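Local coordinates for hypothetical protein GrpB (Enterococcus faecalis, PDB 2NRK), which is of unknown function but belongs to the GrpB family, which is grouped with the nucleotidyltransferases and may share a distant ancestry with them, at residues V60-V66 / I105-D109; I76-M81 / Y91-P96; S44-L48 / R121-R125. All blocks are in the same frame, centred on the assembly; numbering follows the deposited sequence. Where two conformers were deposited one is given.

Contact 1 (V60-V66 / I105-D109); sequences VEEIEKV and IYQFD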
loop_
_atom_site.group_PDB
_atom_site.type_symbol
_atom_site.label_atom_id
_atom_site.label_comp_id
_atom_site.label_asym_id
_atom_site.label_seq_id
_atom_site.Cartn_x
_atom_site.Cartn_y
_atom_site.Cartn_z
ATOM N N VAL A 60 7.268 -1.516 11.360
ATOM C CA VAL A 60 8.308 -0.770 12.091
ATOM C C VAL A 60 9.054 0.222 11.202
ATOM O O VAL A 60 9.055 0.096 9.962
ATOM C CB VAL A 60 9.369 -1.740 12.754
ATOM C CG1 VAL A 60 8.671 -2.650 13.764
ATOM C CG2 VAL A 60 10.133 -2.561 11.675
ATOM N N GLU A 61 9.711 1.198 11.835
ATOM C CA GLU A 61 10.521 2.168 11.094
ATOM C C GLU A 61 11.790 1.533 10.551
ATOM O O GLU A 61 12.187 1.811 9.414
ATOM C CB GLU A 61 10.865 3.369 11.981
ATOM C CG GLU A 61 9.632 4.168 12.326
ATOM C CD GLU A 61 9.942 5.581 12.830
ATOM O OE1 GLU A 61 10.892 6.241 12.321
ATOM O OE2 GLU A 61 9.195 6.011 13.738
ATOM N N GLU A 62 12.423 0.688 11.377
ATOM C CA GLU A 62 13.725 0.097 11.054
ATOM C C GLU A 62 13.758 -1.378 11.436
ATOM O O GLU A 62 13.747 -1.714 12.619
ATOM C CB GLU A 62 14.842 0.792 11.822
ATOM C CG GLU A 62 15.078 2.236 11.491
ATOM C CD GLU A 62 16.236 2.780 12.297
ATOM O OE1 GLU A 62 17.365 2.280 12.105
ATOM O OE2 GLU A 62 15.997 3.664 13.146
ATOM N N ILE A 63 13.806 -2.242 10.431
ATOM C CA ILE A 63 13.752 -3.687 10.674
ATOM C C ILE A 63 14.988 -4.217 11.399
ATOM O O ILE A 63 14.873 -5.043 12.294
ATOM C CB ILE A 63 13.414 -4.505 9.394
ATOM C CG1 ILE A 63 12.967 -5.947 9.769
ATOM C CG2 ILE A 63 14.546 -4.541 8.395
ATOM C CD1 ILE A 63 11.630 -6.032 10.493
ATOM N N GLU A 64 16.163 -3.689 11.067
ATOM C CA GLU A 64 17.400 -4.221 11.673
ATOM C C GLU A 64 17.449 -3.985 13.172
ATOM O O GLU A 64 18.040 -4.778 13.921
ATOM C CB GLU A 64 18.638 -3.655 10.965
ATOM C CG GLU A 64 18.639 -3.963 9.464
ATOM C CD GLU A 64 20.038 -4.097 8.859
ATOM O OE1 GLU A 64 21.040 -3.659 9.490
ATOM O OE2 GLU A 64 20.129 -4.639 7.725
ATOM N N LYS A 65 16.831 -2.901 13.614
ATOM C CA LYS A 65 16.697 -2.594 15.036
ATOM C C LYS A 65 15.916 -3.650 15.839
ATOM O O LYS A 65 16.061 -3.758 17.070
ATOM C CB LYS A 65 16.032 -1.240 15.209
ATOM C CG LYS A 65 17.033 -0.064 15.346
ATOM C CD LYS A 65 16.259 1.247 15.513
ATOM C CE LYS A 65 15.607 1.368 16.902
ATOM N NZ LYS A 65 14.920 2.695 17.040
ATOM N N VAL A 66 15.084 -4.428 15.151
ATOM C CA VAL A 66 14.263 -5.435 15.828
ATOM C C VAL A 66 15.165 -6.566 16.333
ATOM O O VAL A 66 14.875 -7.196 17.348
ATOM C CB VAL A 66 13.126 -5.947 14.884
ATOM C CG1 VAL A 66 12.336 -7.115 15.504
ATOM C CG2 VAL A 66 12.180 -4.793 14.557
ATOM N N ILE A 105 6.743 -9.271 11.194
ATOM C CA ILE A 105 7.233 -7.902 11.362
ATOM C C ILE A 105 7.861 -7.459 10.037
ATOM O O ILE A 105 8.695 -8.160 9.467
ATOM C CB ILE A 105 8.260 -7.789 12.504
ATOM C CG1 ILE A 105 7.703 -8.389 13.808
ATOM C CG2 ILE A 105 8.621 -6.330 12.754
ATOM C CD1 ILE A 105 8.768 -8.491 14.960
ATOM N N TYR A 106 7.456 -6.279 9.549
ATOM C CA TYR A 106 8.057 -5.743 8.327
ATOM C C TYR A 106 8.403 -4.261 8.496
ATOM O O TYR A 106 7.779 -3.556 9.281
ATOM C CB TYR A 106 7.089 -5.823 7.154
ATOM C CG TYR A 106 6.633 -7.219 6.767
ATOM C CD1 TYR A 106 7.373 -8.004 5.883
ATOM C CD2 TYR A 106 5.412 -7.695 7.231
ATOM C CE1 TYR A 106 6.871 -9.295 5.489
ATOM C CE2 TYR A 106 4.930 -8.948 6.867
ATOM C CZ TYR A 106 5.646 -9.723 6.009
ATOM O OH TYR A 106 5.066 -10.947 5.645
ATOM N N GLN A 107 9.390 -3.808 7.736
ATOM C CA GLN A 107 9.687 -2.383 7.681
ATOM C C GLN A 107 8.593 -1.646 6.888
ATOM O O GLN A 107 7.994 -2.213 5.964
ATOM C CB GLN A 107 11.031 -2.153 7.001
ATOM C CG GLN A 107 11.622 -0.793 7.299
ATOM C CD GLN A 107 13.109 -0.781 6.987
ATOM O OE1 GLN A 107 13.935 -1.107 7.840
ATOM N NE2 GLN A 107 13.444 -0.453 5.752
ATOM N N PHE A 108 8.344 -0.389 7.253
ATOM C CA PHE A 108 7.281 0.414 6.653
ATOM C C PHE A 108 7.295 0.495 5.094
ATOM O O PHE A 108 6.275 0.820 4.471
ATOM C CB PHE A 108 7.373 1.862 7.167
ATOM C CG PHE A 108 8.520 2.611 6.579
ATOM C CD1 PHE A 108 9.801 2.446 7.105
ATOM C CD2 PHE A 108 8.336 3.451 5.476
ATOM C CE1 PHE A 108 10.886 3.114 6.564
ATOM C CE2 PHE A 108 9.417 4.125 4.908
ATOM C CZ PHE A 108 10.698 3.962 5.447
ATOM N N ASP A 109 8.470 0.279 4.492
ATOM C CA ASP A 109 8.592 0.391 3.036
ATOM C C ASP A 109 8.435 -0.924 2.291
ATOM O O ASP A 109 8.507 -0.953 1.056
ATOM C CB ASP A 109 9.861 1.128 2.614
ATOM C CG ASP A 109 11.117 0.551 3.218
ATOM O OD1 ASP A 109 11.069 -0.470 3.941
ATOM O OD2 ASP A 109 12.173 1.175 2.973
#

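Contact 2 (I76-M81 / Y91-P96); sequences IGYEYM and YLRKGP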
loop_
_atom_site.group_PDB
_atom_site.type_symbol
_atom_site.label_atom_id
_atom_site.label_comp_id
_atom_site.label_asym_id
_atom_site.label_seq_id
_atom_site.Cartn_x
_atom_site.Cartn_y
_atom_site.Cartn_z
ATOM N N ILE A 76 9.294 -13.479 26.525
ATOM C CA ILE A 76 7.830 -13.652 26.557
ATOM C C ILE A 76 7.340 -14.851 25.718
ATOM O O ILE A 76 6.158 -14.948 25.344
ATOM C CB ILE A 76 7.064 -12.329 26.268
ATOM C CG1 ILE A 76 7.303 -11.833 24.841
ATOM C CG2 ILE A 76 7.476 -11.258 27.301
ATOM C CD1 ILE A 76 6.208 -10.791 24.349
ATOM N N GLY A 77 8.271 -15.741 25.380
ATOM C CA GLY A 77 7.895 -17.046 24.858
ATOM C C GLY A 77 8.076 -17.287 23.378
ATOM O O GLY A 77 7.736 -18.355 22.906
ATOM N N TYR A 78 8.550 -16.288 22.647
ATOM C CA TYR A 78 8.747 -16.429 21.208
ATOM C C TYR A 78 10.030 -17.143 20.818
ATOM O O TYR A 78 11.080 -16.987 21.472
ATOM C CB TYR A 78 8.716 -15.054 20.519
ATOM C CG TYR A 78 7.327 -14.465 20.470
ATOM C CD1 TYR A 78 6.381 -14.944 19.540
ATOM C CD2 TYR A 78 6.946 -13.474 21.374
ATOM C CE1 TYR A 78 5.085 -14.405 19.490
ATOM C CE2 TYR A 78 5.642 -12.947 21.343
ATOM C CZ TYR A 78 4.743 -13.416 20.378
ATOM O OH TYR A 78 3.434 -12.934 20.332
ATOM N N GLU A 79 9.934 -17.937 19.749
ATOM C CA GLU A 79 11.080 -18.287 18.955
ATOM C C GLU A 79 11.279 -17.173 17.926
ATOM O O GLU A 79 10.346 -16.808 17.189
ATOM C CB GLU A 79 10.830 -19.589 18.175
ATOM C CG GLU A 79 10.926 -20.871 18.889
ATOM C CD GLU A 79 10.808 -22.014 17.856
ATOM O OE1 GLU A 79 9.663 -22.352 17.486
ATOM O OE2 GLU A 79 11.850 -22.504 17.391
ATOM N N TYR A 80 12.489 -16.640 17.896
ATOM C CA TYR A 80 12.848 -15.530 17.033
ATOM C C TYR A 80 13.407 -16.099 15.734
ATOM O O TYR A 80 14.538 -16.586 15.708
ATOM C CB TYR A 80 13.886 -14.658 17.731
ATOM C CG TYR A 80 14.120 -13.349 17.018
ATOM C CD1 TYR A 80 13.298 -12.245 17.276
ATOM C CD2 TYR A 80 15.170 -13.203 16.111
ATOM C CE1 TYR A 80 13.497 -11.041 16.645
ATOM C CE2 TYR A 80 15.383 -11.976 15.449
ATOM C CZ TYR A 80 14.520 -10.920 15.719
ATOM O OH TYR A 80 14.720 -9.726 15.079
HETATM N N MSE A 81 12.605 -16.084 14.673
HETATM C CA MSE A 81 12.939 -16.876 13.475
HETATM C C MSE A 81 13.693 -16.112 12.373
HETATM O O MSE A 81 14.074 -16.716 11.355
HETATM C CB MSE A 81 11.666 -17.519 12.867
HETATM C CG MSE A 81 10.868 -18.494 13.755
HETATM SE SE MSE A 81 11.929 -19.881 14.467
HETATM C CE MSE A 81 12.128 -20.999 12.909
ATOM N N TYR A 91 10.150 -12.828 11.804
ATOM C CA TYR A 91 9.021 -13.682 12.081
ATOM C C TYR A 91 9.209 -14.242 13.499
ATOM O O TYR A 91 10.323 -14.658 13.854
ATOM C CB TYR A 91 9.014 -14.820 11.058
ATOM C CG TYR A 91 7.912 -15.846 11.238
ATOM C CD1 TYR A 91 6.574 -15.477 11.133
ATOM C CD2 TYR A 91 8.216 -17.197 11.446
ATOM C CE1 TYR A 91 5.541 -16.446 11.260
ATOM C CE2 TYR A 91 7.190 -18.169 11.574
ATOM C CZ TYR A 91 5.867 -17.761 11.497
ATOM O OH TYR A 91 4.874 -18.724 11.635
ATOM N N LEU A 92 8.139 -14.223 14.281
ATOM C CA LEU A 92 8.140 -14.799 15.635
ATOM C C LEU A 92 7.027 -15.821 15.719
ATOM O O LEU A 92 5.942 -15.608 15.192
ATOM C CB LEU A 92 7.857 -13.737 16.711
ATOM C CG LEU A 92 8.547 -12.366 16.685
ATOM C CD1 LEU A 92 8.016 -11.499 17.816
ATOM C CD2 LEU A 92 10.008 -12.544 16.819
ATOM N N ARG A 93 7.282 -16.909 16.427
ATOM C CA ARG A 93 6.229 -17.882 16.694
ATOM C C ARG A 93 6.302 -18.341 18.121
ATOM O O ARG A 93 7.392 -18.462 18.719
ATOM C CB ARG A 93 6.331 -19.089 15.733
ATOM C CG ARG A 93 7.583 -19.892 15.900
ATOM C CD ARG A 93 7.712 -20.925 14.750
ATOM N NE ARG A 93 8.838 -21.777 15.048
ATOM C CZ ARG A 93 9.393 -22.611 14.173
ATOM N NH1 ARG A 93 8.897 -22.685 12.941
ATOM N NH2 ARG A 93 10.437 -23.336 14.544
ATOM N N LYS A 94 5.124 -18.593 18.670
ATOM C CA LYS A 94 5.029 -19.246 19.981
ATOM C C LYS A 94 3.734 -20.024 20.102
ATOM O O LYS A 94 2.812 -19.807 19.325
ATOM C CB LYS A 94 5.185 -18.206 21.096
ATOM C CG LYS A 94 3.994 -17.383 21.466
ATOM C CD LYS A 94 4.357 -16.539 22.706
ATOM C CE LYS A 94 3.359 -15.461 22.995
ATOM N NZ LYS A 94 3.558 -14.644 24.293
ATOM N N GLY A 95 3.656 -20.934 21.072
ATOM C CA GLY A 95 4.683 -21.126 22.076
ATOM C C GLY A 95 5.313 -22.481 21.920
ATOM O O GLY A 95 5.024 -23.194 20.954
ATOM N N PRO A 96 6.151 -22.874 22.902
ATOM C CA PRO A 96 6.864 -24.134 22.795
ATOM C C PRO A 96 5.914 -25.321 22.973
ATOM O O PRO A 96 6.104 -26.345 22.324
ATOM C CB PRO A 96 7.885 -24.061 23.934
ATOM C CG PRO A 96 7.281 -23.174 24.949
ATOM C CD PRO A 96 6.427 -22.180 24.173
#

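Contact 3 (S44-L48 / R121-R125); sequences SVPNL and RNYLR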
loop_
_atom_site.group_PDB
_atom_site.type_symbol
_atom_site.label_atom_id
_atom_site.label_comp_id
_atom_site.label_asym_id
_atom_site.label_seq_id
_atom_site.Cartn_x
_atom_site.Cartn_y
_atom_site.Cartn_z
ATOM N N SER A 44 -8.630 -12.667 12.125
ATOM C CA SER A 44 -8.986 -11.245 12.088
ATOM C C SER A 44 -10.274 -11.002 11.280
ATOM O O SER A 44 -10.678 -9.858 11.135
ATOM C CB SER A 44 -7.830 -10.406 11.495
ATOM O OG SER A 44 -7.730 -10.579 10.085
ATOM N N VAL A 45 -10.883 -12.069 10.750
ATOM C CA VAL A 45 -12.090 -11.938 9.927
ATOM C C VAL A 45 -13.268 -12.473 10.734
ATOM O O VAL A 45 -13.405 -13.689 10.921
ATOM C CB VAL A 45 -11.943 -12.729 8.616
ATOM C CG1 VAL A 45 -13.233 -12.600 7.762
ATOM C CG2 VAL A 45 -10.731 -12.226 7.837
ATOM N N PRO A 46 -14.103 -11.577 11.274
ATOM C CA PRO A 46 -15.209 -12.106 12.047
ATOM C C PRO A 46 -16.042 -13.173 11.322
ATOM O O PRO A 46 -16.362 -13.040 10.129
ATOM C CB PRO A 46 -16.060 -10.855 12.351
ATOM C CG PRO A 46 -14.988 -9.747 12.455
ATOM C CD PRO A 46 -14.028 -10.101 11.319
ATOM N N ASN A 47 -16.328 -14.236 12.068
ATOM C CA ASN A 47 -17.148 -15.377 11.630
ATOM C C ASN A 47 -16.461 -16.338 10.642
ATOM O O ASN A 47 -17.093 -17.266 10.123
ATOM C CB ASN A 47 -18.534 -14.918 11.157
ATOM C CG ASN A 47 -19.219 -14.015 12.168
ATOM O OD1 ASN A 47 -19.191 -14.272 13.376
ATOM N ND2 ASN A 47 -19.840 -12.951 11.681
ATOM N N LEU A 48 -15.166 -16.155 10.431
ATOM C CA LEU A 48 -14.420 -17.084 9.579
ATOM C C LEU A 48 -13.860 -18.227 10.426
ATOM O O LEU A 48 -13.190 -17.993 11.424
ATOM C CB LEU A 48 -13.269 -16.354 8.854
ATOM C CG LEU A 48 -12.338 -17.204 7.987
ATOM C CD1 LEU A 48 -13.089 -18.029 6.918
ATOM C CD2 LEU A 48 -11.295 -16.243 7.343
ATOM N N ARG A 121 -7.197 -9.438 4.294
ATOM C CA ARG A 121 -8.102 -9.331 5.437
ATOM C C ARG A 121 -9.317 -8.466 5.122
ATOM O O ARG A 121 -10.479 -8.889 5.341
ATOM C CB ARG A 121 -7.364 -8.728 6.644
ATOM C CG ARG A 121 -8.310 -8.529 7.844
ATOM C CD ARG A 121 -7.617 -7.605 8.838
ATOM N NE ARG A 121 -7.630 -6.218 8.346
ATOM C CZ ARG A 121 -7.022 -5.208 8.971
ATOM N NH1 ARG A 121 -6.359 -5.415 10.127
ATOM N NH2 ARG A 121 -7.071 -3.986 8.451
ATOM N N ASN A 122 -9.064 -7.266 4.601
ATOM C CA ASN A 122 -10.170 -6.312 4.378
ATOM C C ASN A 122 -11.182 -6.901 3.405
ATOM O O ASN A 122 -12.398 -6.769 3.589
ATOM C CB ASN A 122 -9.616 -4.986 3.891
ATOM C CG ASN A 122 -8.813 -4.258 4.938
ATOM O OD1 ASN A 122 -8.741 -4.669 6.109
ATOM N ND2 ASN A 122 -8.192 -3.134 4.528
ATOM N N TYR A 123 -10.677 -7.556 2.369
ATOM C CA TYR A 123 -11.525 -8.149 1.337
ATOM C C TYR A 123 -12.395 -9.276 1.922
ATOM O O TYR A 123 -13.583 -9.364 1.630
ATOM C CB TYR A 123 -10.621 -8.686 0.227
ATOM C CG TYR A 123 -11.334 -9.197 -0.997
ATOM C CD1 TYR A 123 -12.081 -8.330 -1.818
ATOM C CD2 TYR A 123 -11.245 -10.548 -1.357
ATOM C CE1 TYR A 123 -12.748 -8.813 -2.976
ATOM C CE2 TYR A 123 -11.867 -11.036 -2.542
ATOM C CZ TYR A 123 -12.626 -10.148 -3.336
ATOM O OH TYR A 123 -13.245 -10.592 -4.487
ATOM N N LEU A 124 -11.809 -10.154 2.747
ATOM C CA LEU A 124 -12.624 -11.225 3.355
ATOM C C LEU A 124 -13.692 -10.625 4.296
ATOM O O LEU A 124 -14.822 -11.116 4.317
ATOM C CB LEU A 124 -11.766 -12.208 4.135
ATOM C CG LEU A 124 -10.904 -13.070 3.224
ATOM C CD1 LEU A 124 -10.041 -14.012 4.086
ATOM C CD2 LEU A 124 -11.759 -13.894 2.234
ATOM N N ARG A 125 -13.322 -9.583 5.048
ATOM C CA ARG A 125 -14.271 -8.920 5.940
ATOM C C ARG A 125 -15.454 -8.360 5.176
ATOM O O ARG A 125 -16.563 -8.344 5.717
ATOM C CB ARG A 125 -13.591 -7.768 6.685
ATOM C CG ARG A 125 -12.645 -8.247 7.794
ATOM C CD ARG A 125 -11.926 -7.058 8.421
ATOM N NE ARG A 125 -11.208 -7.442 9.644
ATOM C CZ ARG A 125 -10.573 -6.593 10.458
ATOM N NH1 ARG A 125 -10.500 -5.287 10.154
ATOM N NH2 ARG A 125 -9.984 -7.044 11.577
#

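Contact 1 (V60-V66 / I105-D109)
Where strand 54-60 ends beside strand 101-107, the last parallel bridge of the pair sets V60 opposite Q107. V60 N donates to Y106 O at 3.0 Å, and V60 O accepts F108 N at 2.8 Å; one residue thus bonds to the neighbours flanking its partner, as parallel pairing requires. Beta-branched V60 suits this extended, buried position, and its CG1 lies 3.8 Å from CG2 of I105. I105, the residue most covered here, also receives I63 CD1 on its CG2 at 3.8 Å and V66 CG1 on its CD1 at 3.9 Å. Its long aliphatic side chain therefore joins the strand end to the turn that follows.

Q107 adds a side-chain link: Q107 OE1 accepts I63 N at 2.8 Å, nearly straight, while Q107 NE2 reaches D109 OD1 at 3.0 Å. An amide suits this place because it can accept on one side and donate on the other. The turn closes on itself through V66 N to I63 O, 2.9 Å. F108 turns its ring edge to the carbonyl oxygens of V60 and E61, and F108 O bonds to W172 of the second subunit, whose K169 forms a salt bridge with E61. Strand pairing, the hydrogen bond to the Q107 side chain and aliphatic cover together imply that the chain's exit from strand 54-60 is fixed by both backbone and side chains.

Contact 2 (I76-M81 / Y91-P96)
A beta hairpin forms this edge of the mixed sheet: strand 79-80 runs antiparallel to strand 89-94 as its outermost strand within the chain. E79 and R93 are the hydrogen-bonded pair, with E79 N to R93 O at 2.8 Å and R93 N to E79 O at 3.2 Å; Y80 and L92 form the next, non-hydrogen-bonded pair, and M81 N donates to Y91 O at 2.8 Å.

Side chains alternate between the two faces. On one, the opposite charges of E79 and R93 meet in a salt bridge, R93 NE to E79 OE1 at 2.6 Å. On the other, L92 places CD2 3.3 Å from Y80 CD1. The ring of Y78 is sandwiched between aliphatic groups: L92 CD1 sits over one face, 4.1 Å from the centroid, and K94 CD over the opposite face at 3.8 Å, both CH-pi contacts. A flat ring and a long methylene chain are well matched for this. K94 can then extend its ammonium group to I76 O, NZ to O 2.8 Å, and into a salt bridge with E22 of helix 14-30, which bonds to Y78 OH as well.

The hairpin is entered from helix 70-75 through a Schellman motif with G77 as its C-prime residue; at the positive phi of 105° a side chain would be jammed against the preceding carbonyl. Beside the salt bridge, M81, a selenomethionine, lays its CE over the guanidinium face of R93, 3.3 Å from NH2.

Contact 3 (S44-L48 / R121-R125)
V45 lays its side chain along one flank of helix 111-126, with CG2 3.8 Å from CB of L124 and CG1 4.1 Å from the backbone N of R125. The short, branched valine fits this close approach, its CA being 5.5 Å from that of R125. L48 adds to the apolar patch, placing CD2 4.1 Å from CD1 of L124. It is brought back to the helix by a type II beta turn from V45 to L48, closed by L48 N to V45 O at 3.1 Å. P46 supplies the fixed phi wanted at the second position of such a turn, and N47 adopts the positive phi (74°) of the third, a conformation asparagine tolerates better than most residues.

R125 makes the polar part of the contact: its extended side chain donates from both NE and NH2 to S44 O, each at 2.9 Å, so a single carbonyl receives a forked pair of bonds at the edge of the guanidinium. S44 OG packs closely on R121, 3.1 Å from CG, while its own bond goes to G41 O. One turn earlier on the helix than R125, R121 directs NE and NH2 to N122 OD1 and uses NH1 for a salt bridge to E38 of strand 34-40. The loop between strands 34-40 and 54-60 thus lies against helix 111-126, while L124 also touches I163 of helix 157-171 and, together with L48, meets Y134 of helix 128-142.

How the contacts relate
Contacts 1 and 2 belong to one sheet, in which strands 101-107 and 89-94 are neighbours. Their centres are 18 Å apart, yet they touch: I105 CD1 packs 4.2 Å from L92 CD1, an apolar touch, and V66 O lies 3.4 Å from Y80 OH, in packing contact only. Contact 3 lies across the chain's centre from both, its centre 25 Å from each, with nearest atoms about 12 Å from contact 1 and about 15 Å from contact 2. Along the chain they are nested, contact 2 within contact 1 within contact 3. No active site is established; of the three, contact 1 alone reaches the second subunit.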